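Periplasmic beta-glucosidase (PDB 6R5T) probably hydrolyses terminal, non-reducing beta-D-glucosyl residues of beta-glucosides, releasing beta-D-glucose, as a periplasmic family 3 glycoside hydrolase. Local coordinates at residues Val229-Ala233 / Ala258-Leu262. The protein carries 1 engineered substitution. Numbering follows the deposited sequence.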
loop_
_atom_site.group_PDB
_atom_site.type_symbol
_atom_site.label_atom_id
_atom_site.label_comp_id
_atom_site.label_asym_id
_atom_site.label_seq_id
_atom_site.Cartn_x
_atom_site.Cartn_y
_atom_site.Cartn_z
ATOM N N VAL A 229 17.843 -0.097 2.299
ATOM C CA VAL A 229 18.959 0.348 3.178
ATOM C C VAL A 229 18.378 1.086 4.369
ATOM O O VAL A 229 17.865 2.173 4.215
ATOM C CB VAL A 229 19.967 1.209 2.410
ATOM C CG1 VAL A 229 21.147 1.552 3.318
ATOM C CG2 VAL A 229 20.451 0.451 1.195
ATOM N N PRO A 230 18.536 0.543 5.587
ATOM C CA PRO A 230 18.165 1.286 6.793
ATOM C C PRO A 230 18.734 2.705 6.756
ATOM O O PRO A 230 19.921 2.913 6.442
ATOM C CB PRO A 230 18.787 0.477 7.936
ATOM C CG PRO A 230 18.858 -0.915 7.392
ATOM C CD PRO A 230 19.154 -0.733 5.920
ATOM N N ALA A 231 17.931 3.688 7.142
ATOM C CA ALA A 231 18.356 5.089 7.181
ATOM C C ALA A 231 19.665 5.223 7.991
ATOM O O ALA A 231 20.531 6.004 7.592
ATOM C CB ALA A 231 17.249 5.941 7.725
ATOM N N THR A 232 19.753 4.482 9.075
ATOM C CA THR A 232 20.902 4.558 10.015
ATOM C C THR A 232 22.187 4.144 9.309
ATOM O O THR A 232 23.269 4.562 9.788
ATOM C CB THR A 232 20.594 3.706 11.232
ATOM O OG1 THR A 232 19.358 4.167 11.762
ATOM C CG2 THR A 232 21.674 3.796 12.301
ATOM N N ALA A 233 22.124 3.338 8.236
ATOM C CA ALA A 233 23.328 2.892 7.491
ATOM C C ALA A 233 23.377 3.469 6.085
ATOM O O ALA A 233 24.087 2.901 5.236
ATOM C CB ALA A 233 23.358 1.397 7.411
ATOM N N ALA A 258 18.866 2.212 17.295
ATOM C CA ALA A 258 18.855 2.083 15.815
ATOM C C ALA A 258 20.169 1.488 15.294
ATOM O O ALA A 258 20.134 0.739 14.311
ATOM C CB ALA A 258 18.619 3.431 15.193
ATOM N N VAL A 259 21.307 1.848 15.884
ATOM C CA VAL A 259 22.592 1.270 15.402
ATOM C C VAL A 259 22.556 -0.242 15.611
ATOM O O VAL A 259 22.837 -1.025 14.696
ATOM C CB VAL A 259 23.805 1.942 16.062
ATOM C CG1 VAL A 259 25.069 1.259 15.612
ATOM C CG2 VAL A 259 23.823 3.448 15.789
ATOM N N LYS A 260 22.202 -0.704 16.803
ATOM C CA LYS A 260 22.145 -2.155 17.036
ATOM C C LYS A 260 21.110 -2.841 16.153
ATOM O O LYS A 260 21.321 -3.990 15.736
ATOM C CB LYS A 260 21.859 -2.331 18.530
ATOM C CG LYS A 260 21.875 -3.769 18.972
ATOM C CD LYS A 260 21.727 -3.907 20.490
ATOM C CE LYS A 260 21.713 -5.369 20.876
ATOM N NZ LYS A 260 21.635 -5.562 22.346
ATOM N N GLU A 261 20.000 -2.153 15.831
ATOM C CA GLU A 261 18.941 -2.725 14.962
ATOM C C GLU A 261 19.467 -3.035 13.554
ATOM O O GLU A 261 18.810 -3.779 12.814
ATOM C CB GLU A 261 17.706 -1.826 14.862
ATOM C CG GLU A 261 16.895 -1.797 16.139
ATOM C CD GLU A 261 15.673 -0.871 16.088
ATOM O OE1 GLU A 261 15.210 -0.544 14.980
ATOM O OE2 GLU A 261 15.216 -0.460 17.184
ATOM N N LEU A 262 20.596 -2.482 13.136
ATOM C CA LEU A 262 21.177 -2.905 11.811
ATOM C C LEU A 262 21.408 -4.402 11.733
ATOM O O LEU A 262 21.400 -4.960 10.635
ATOM C CB LEU A 262 22.454 -2.133 11.526
ATOM C CG LEU A 262 22.268 -0.638 11.383
ATOM C CD1 LEU A 262 23.607 0.082 11.235
ATOM C CD2 LEU A 262 21.373 -0.281 10.206
#
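In the N-terminal, TIM-barrel-like domain of this family 3 glycoside hydrolase, a short helix that follows barrel strand 251-253 packs on the turn between the hairpin strand 229-230 and helix 235-245. A258 sets its methyl CB against T232 OG1, 3.6 Å away. At V259 the CA-to-CB bond runs sideways, yet its CG2 lies 4.1 Å from T232 CG2; the same valine also packs on helices 271-281 and 291-301. K260 and E261 lie out of reach of the turn and are held elsewhere: the backbone N of K260 is hydrogen-bonded to D289, and E261 forms a salt bridge with R585 of the second subunit. L262 inserts into the concave side of 230-233, a bend held by the hydrogen bond from A233 N to P230 O (2.9 Å). No hydrogen bond crosses between the segments, so contact is by van der Waals packing, with L262 CD2 lying 3.5 Å from P230 CB, 3.8 Å from A233 CB and 4.2 Å from T232 CB.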